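Local coordinates for probable sugar ABC transporter, sugar-binding protein (Streptococcus pneumoniae, PDB 2W7Y) that probably captures blood-group A and related host glycans outside the pneumococcal cell and passes them to an ABC sugar importer, at residues Pro206-Phe211 and Asp395-Ile400; Lys244-Glu249 and Asn402-Ser407. One frame throughout, in Å; residues are numbered along the deposited sequence.

Interaction 1. Residues Pro206-Phe211 and Asp395-Ile400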
loop_
_atom_site.group_PDB
_atom_site.type_symbol
_atom_site.label_atom_id
_atom_site.label_comp_id
_atom_site.label_asym_id
_atom_site.label_seq_id
_atom_site.Cartn_x
_atom_site.Cartn_y
_atom_site.Cartn_z
ATOM N N PRO A 206 -3.159 -6.350 7.467
ATOM C CA PRO A 206 -2.081 -5.623 8.156
ATOM C C PRO A 206 -0.897 -6.472 8.633
ATOM O O PRO A 206 0.183 -5.928 8.867
ATOM C CB PRO A 206 -2.791 -5.018 9.368
ATOM C CG PRO A 206 -4.219 -4.946 8.975
ATOM C CD PRO A 206 -4.448 -6.170 8.164
ATOM N N SER A 207 -1.092 -7.777 8.788
ATOM C CA SER A 207 -0.026 -8.643 9.300
ATOM C C SER A 207 1.098 -8.903 8.289
ATOM O O SER A 207 2.216 -9.229 8.684
ATOM C CB SER A 207 -0.592 -9.955 9.854
ATOM O OG SER A 207 -1.265 -10.693 8.852
ATOM N N ILE A 208 0.808 -8.749 6.996
ATOM C CA ILE A 208 1.837 -8.885 5.959
ATOM C C ILE A 208 2.845 -7.733 6.010
ATOM O O ILE A 208 3.975 -7.873 5.549
ATOM C CB ILE A 208 1.236 -9.064 4.524
ATOM C CG1 ILE A 208 2.271 -9.689 3.573
ATOM C CG2 ILE A 208 0.678 -7.736 3.982
ATOM C CD1 ILE A 208 1.747 -10.045 2.193
ATOM N N ARG A 209 2.427 -6.604 6.585
ATOM C CA ARG A 209 3.299 -5.444 6.769
ATOM C C ARG A 209 4.356 -5.730 7.834
ATOM O O ARG A 209 5.459 -5.177 7.786
ATOM C CB ARG A 209 2.500 -4.186 7.151
ATOM C CG ARG A 209 1.152 -4.009 6.461
ATOM C CD ARG A 209 1.270 -3.904 4.943
ATOM N NE ARG A 209 0.010 -3.480 4.336
ATOM C CZ ARG A 209 -0.243 -3.498 3.032
ATOM N NH1 ARG A 209 0.676 -3.921 2.173
ATOM N NH2 ARG A 209 -1.422 -3.087 2.589
ATOM N N LEU A 210 4.007 -6.584 8.794
ATOM C CA LEU A 210 4.969 -7.075 9.784
ATOM C C LEU A 210 5.965 -8.056 9.168
ATOM O O LEU A 210 7.159 -7.984 9.456
ATOM C CB LEU A 210 4.258 -7.711 10.981
ATOM C CG LEU A 210 3.534 -6.799 11.985
ATOM C CD1 LEU A 210 2.812 -7.632 13.032
ATOM C CD2 LEU A 210 4.496 -5.821 12.649
ATOM N N PHE A 211 5.472 -8.963 8.322
ATOM C CA PHE A 211 6.324 -9.901 7.578
ATOM C C PHE A 211 7.256 -9.165 6.608
ATOM O O PHE A 211 8.455 -9.444 6.561
ATOM C CB PHE A 211 5.474 -10.934 6.822
ATOM C CG PHE A 211 6.276 -11.859 5.927
ATOM C CD1 PHE A 211 6.966 -12.950 6.460
ATOM C CD2 PHE A 211 6.334 -11.643 4.549
ATOM C CE1 PHE A 211 7.710 -13.806 5.630
ATOM C CE2 PHE A 211 7.068 -12.491 3.716
ATOM C CZ PHE A 211 7.757 -13.575 4.255
ATOM N N ASP A 395 -0.671 -12.615 -6.275
ATOM C CA ASP A 395 -0.973 -13.976 -5.825
ATOM C C ASP A 395 -0.186 -14.377 -4.581
ATOM O O ASP A 395 -0.728 -15.024 -3.683
ATOM C CB ASP A 395 -0.728 -14.992 -6.947
ATOM C CG ASP A 395 -1.792 -14.943 -8.031
ATOM O OD1 ASP A 395 -2.882 -14.381 -7.793
ATOM O OD2 ASP A 395 -1.538 -15.478 -9.129
ATOM N N VAL A 396 1.090 -14.003 -4.545
ATOM C CA VAL A 396 1.970 -14.290 -3.408
ATOM C C VAL A 396 1.509 -13.477 -2.195
ATOM O O VAL A 396 1.407 -14.005 -1.088
ATOM C CB VAL A 396 3.465 -14.025 -3.766
ATOM C CG1 VAL A 396 4.356 -14.046 -2.532
ATOM C CG2 VAL A 396 3.955 -15.049 -4.786
ATOM N N HIS A 397 1.213 -12.201 -2.435
ATOM C CA HIS A 397 0.597 -11.294 -1.456
ATOM C C HIS A 397 -0.611 -11.939 -0.744
ATOM O O HIS A 397 -0.602 -12.094 0.482
ATOM C CB HIS A 397 0.219 -9.993 -2.183
ATOM C CG HIS A 397 -0.538 -9.003 -1.354
ATOM N ND1 HIS A 397 0.073 -8.163 -0.450
ATOM C CD2 HIS A 397 -1.854 -8.681 -1.336
ATOM C CE1 HIS A 397 -0.836 -7.384 0.110
ATOM N NE2 HIS A 397 -2.012 -7.675 -0.415
ATOM N N THR A 398 -1.613 -12.345 -1.528
ATOM C CA THR A 398 -2.851 -12.958 -1.026
ATOM C C THR A 398 -2.620 -14.280 -0.275
ATOM O O THR A 398 -3.212 -14.512 0.785
ATOM C CB THR A 398 -3.878 -13.163 -2.177
ATOM O OG1 THR A 398 -4.174 -11.901 -2.791
ATOM C CG2 THR A 398 -5.181 -13.780 -1.664
ATOM N N ALA A 399 -1.765 -15.139 -0.826
ATOM C CA ALA A 399 -1.399 -16.411 -0.183
ATOM C C ALA A 399 -0.735 -16.217 1.185
ATOM O O ALA A 399 -1.055 -16.929 2.138
ATOM C CB ALA A 399 -0.501 -17.242 -1.105
ATOM N N ILE A 400 0.180 -15.256 1.274
ATOM C CA ILE A 400 0.850 -14.928 2.539
ATOM C C ILE A 400 -0.120 -14.333 3.563
ATOM O O ILE A 400 -0.095 -14.723 4.724
ATOM C CB ILE A 400 2.115 -14.027 2.326
ATOM C CG1 ILE A 400 3.201 -14.816 1.585
ATOM C CG2 ILE A 400 2.662 -13.493 3.661
ATOM C CD1 ILE A 400 4.389 -13.988 1.143
#
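With chi1 at -160°, I208 sets CG1 anti to its backbone N and carries CD1 on toward H397 and I400, while I400, whose CG2 is likewise anti to N, offers that methyl to I208. The two branched chains meet at about a right angle in a helix-helix packing inside a bilobal solute-binding protein: the start of helix 207-215 crosses helix 394-406 steeply, at 107°, with 10.8 Å between the local axes. I208 CG1 lies 3.8 Å from I400 CG2. I208 CD1 reaches further, to 3.6 Å from the backbone O of H397, so this one side chain touches both the backbone and the imidazole of the facing helix. Isoleucine suits the place because its long branch spans the gap between wide-set axes, while I208 CG2, the short branch, stands 4.2 Å from CE1 of H397.

F211, one turn on, crosses I400 at about a right angle, and its CE2 comes 4.0 Å from I400 CD1. Neighbours also surround the phenyl ring: F239 makes an edge-to-face contact with it, and A242, L243 and W392 pack against it, so the aromatic group fills a position between helices 237-252, 388-392 and 394-406.

R209 starts from its helix pointing away from 395-400, yet its long chain folds back beside the imidazole. Its NH2 is hydrogen-bonded to O7 of the bound N-acetylgalactosamine, which makes R209 a pocket residue seen in this complex; E205 gives the same nitrogen a long, weak ion pair. R209 NH1 sits at the edge of the H397 ring, near its plane, 4.3 Å from H397 CE1.

Interaction 2. Residues Lys244-Glu249 and Asn402-Ser407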
loop_
_atom_site.group_PDB
_atom_site.type_symbol
_atom_site.label_atom_id
_atom_site.label_comp_id
_atom_site.label_asym_id
_atom_site.label_seq_id
_atom_site.Cartn_x
_atom_site.Cartn_y
_atom_site.Cartn_z
ATOM N N LYS A 244 7.738 -17.275 10.907
ATOM C CA LYS A 244 7.538 -17.831 12.250
ATOM C C LYS A 244 7.382 -16.767 13.346
ATOM O O LYS A 244 6.506 -16.886 14.207
ATOM C CB LYS A 244 8.674 -18.799 12.600
ATOM C CG LYS A 244 8.460 -19.567 13.894
ATOM C CD LYS A 244 9.580 -20.557 14.150
ATOM C CE LYS A 244 9.484 -21.132 15.551
ATOM N NZ LYS A 244 10.540 -22.144 15.822
HETATM N N MSE A 245 8.239 -15.748 13.307
HETATM C CA MSE A 245 8.175 -14.605 14.223
HETATM C C MSE A 245 6.812 -13.918 14.209
HETATM O O MSE A 245 6.253 -13.616 15.263
HETATM C CB MSE A 245 9.240 -13.574 13.849
HETATM C CG MSE A 245 10.615 -13.822 14.427
HETATM SE SE MSE A 245 11.961 -12.995 13.285
HETATM C CE MSE A 245 13.232 -12.376 14.635
ATOM N N VAL A 246 6.297 -13.676 13.004
ATOM C CA VAL A 246 5.046 -12.938 12.798
ATOM C C VAL A 246 3.824 -13.782 13.185
ATOM O O VAL A 246 2.918 -13.287 13.856
ATOM C CB VAL A 246 4.936 -12.402 11.337
ATOM C CG1 VAL A 246 3.618 -11.681 11.102
ATOM C CG2 VAL A 246 6.097 -11.470 11.030
HETATM N N MSE A 247 3.824 -15.052 12.776
HETATM C CA MSE A 247 2.770 -16.007 13.130
HETATM C C MSE A 247 2.626 -16.230 14.635
HETATM O O MSE A 247 1.515 -16.379 15.132
HETATM C CB MSE A 247 3.005 -17.349 12.436
HETATM C CG MSE A 247 2.677 -17.343 10.958
HETATM SE SE MSE A 247 3.067 -19.052 10.119
HETATM C CE MSE A 247 2.185 -18.744 8.413
ATOM N N LYS A 248 3.751 -16.265 15.347
ATOM C CA LYS A 248 3.759 -16.370 16.807
ATOM C C LYS A 248 3.126 -15.139 17.452
ATOM O O LYS A 248 2.384 -15.254 18.435
ATOM C CB LYS A 248 5.189 -16.545 17.328
ATOM C CG LYS A 248 5.730 -17.963 17.234
ATOM C CD LYS A 248 7.230 -18.000 17.490
ATOM C CE LYS A 248 7.581 -17.609 18.924
ATOM N NZ LYS A 248 9.053 -17.449 19.117
ATOM N N GLU A 249 3.428 -13.969 16.892
ATOM C CA GLU A 249 2.884 -12.704 17.377
ATOM C C GLU A 249 1.402 -12.548 17.035
ATOM O O GLU A 249 0.624 -12.034 17.840
ATOM C CB GLU A 249 3.705 -11.523 16.846
ATOM C CG GLU A 249 3.340 -10.162 17.440
ATOM C CD GLU A 249 3.299 -10.144 18.965
ATOM O OE1 GLU A 249 2.543 -9.321 19.513
ATOM O OE2 GLU A 249 4.008 -10.938 19.620
ATOM N N ASN A 402 -3.420 -14.830 3.692
ATOM C CA ASN A 402 -4.260 -15.958 4.124
ATOM C C ASN A 402 -3.579 -16.862 5.157
ATOM O O ASN A 402 -4.202 -17.264 6.142
ATOM C CB ASN A 402 -4.712 -16.797 2.921
ATOM C CG ASN A 402 -5.732 -16.085 2.038
ATOM O OD1 ASN A 402 -6.010 -16.535 0.925
ATOM N ND2 ASN A 402 -6.298 -14.982 2.524
ATOM N N ALA A 403 -2.305 -17.174 4.929
ATOM C CA ALA A 403 -1.538 -18.030 5.840
ATOM C C ALA A 403 -1.312 -17.372 7.203
ATOM O O ALA A 403 -1.393 -18.033 8.237
ATOM C CB ALA A 403 -0.207 -18.428 5.209
ATOM N N LEU A 404 -1.030 -16.071 7.193
ATOM C CA LEU A 404 -0.858 -15.305 8.430
ATOM C C LEU A 404 -2.171 -15.185 9.205
ATOM O O LEU A 404 -2.169 -15.239 10.434
ATOM C CB LEU A 404 -0.260 -13.923 8.145
ATOM C CG LEU A 404 1.163 -13.876 7.577
ATOM C CD1 LEU A 404 1.512 -12.467 7.133
ATOM C CD2 LEU A 404 2.208 -14.410 8.568
ATOM N N THR A 405 -3.279 -15.032 8.480
ATOM C CA THR A 405 -4.620 -14.971 9.069
ATOM C C THR A 405 -5.008 -16.304 9.720
ATOM O O THR A 405 -5.480 -16.334 10.860
ATOM C CB THR A 405 -5.682 -14.557 8.008
ATOM O OG1 THR A 405 -5.267 -13.348 7.365
ATOM C CG2 THR A 405 -7.050 -14.338 8.643
ATOM N N GLU A 406 -4.790 -17.397 8.992
ATOM C CA GLU A 406 -5.048 -18.748 9.482
ATOM C C GLU A 406 -4.248 -19.106 10.739
ATOM O O GLU A 406 -4.716 -19.889 11.573
ATOM C CB GLU A 406 -4.766 -19.769 8.378
ATOM C CG GLU A 406 -5.810 -19.791 7.263
ATOM C CD GLU A 406 -5.275 -20.338 5.939
ATOM O OE1 GLU A 406 -4.169 -20.923 5.915
ATOM O OE2 GLU A 406 -5.970 -20.178 4.913
ATOM N N SER A 407 -3.053 -18.535 10.867
ATOM C CA SER A 407 -2.152 -18.832 11.989
ATOM C C SER A 407 -2.604 -18.237 13.331
ATOM O O SER A 407 -2.075 -18.602 14.382
ATOM C CB SER A 407 -0.717 -18.394 11.658
ATOM O OG SER A 407 -0.569 -16.986 11.698
#
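V246 is the first residue of 244-249 to meet the facing segment: its CG1, anti to the backbone N at chi1 178°, touches CD2 of L404 at 4.0 Å. This is helix-helix packing within one lobe of the two-lobed solute-binding fold, between helix 237-252 and the C-terminal end of helix 394-406, whose local axes lie 9.5 Å apart and run 42° from parallel. A beta-branched valine suits this spot, since its two short methyls cover the helix surface without pushing the neighbour away; L210 and V214 of helix 207-215 and W182 of helix 182-193 pack against the same side chain.

M247, a selenomethionine, comes next and has the largest share of the contact. Its CG is anti to the carbonyl carbon and the chain continues extended, carrying the selenium and CE along the facing helix, against its N-to-C direction. CG touches CD2 of L404 at 3.8 Å, so that leucine methyl serves both V246 and M247. Farther out, CE lies 4.0 Å from CB of A403 and 3.7 Å from the backbone O of A403. The small alanine lets the terminal methyl come close to the backbone, and a long unbranched chain is what can reach it; T421 of helix 414-427 touches both side chains.

Near its root, M247 meets S407, where the two backbones come closest, with CA atoms of M247 and S407 5.8 Å apart. Serine is small enough for this narrow place, and its hydroxyl is turned back to its own segment: S407 OG donates to the carbonyl O of L404 at 2.7 Å, approaching 34° out of the carbonyl plane. Across the interface, S407 OG packs 3.3 Å from CG of M247.

Overall arrangement
Interactions 1 and 2 use successive parts of helix 394-406, and their centres are 10 Å apart. They join directly: S207 OG packs 3.5 Å from CB of L404, CA of I208 lies 3.8 Å from CD1 of L404, and V246 CG2 is 3.7 Å from the backbone N of F211. Helices 207-215, 237-252 and 394-406 thus form one continuous packed block. Its pocket side belongs to interaction 1, where the R209 side chain comes about 3 Å from the bound N-acetylgalactosamine; in interaction 2 the L404 side chain is about 13 Å from that sugar. The second contact therefore lies farther from the sugar and from the chain's centre, about 20 Å against 11 Å for interaction 1.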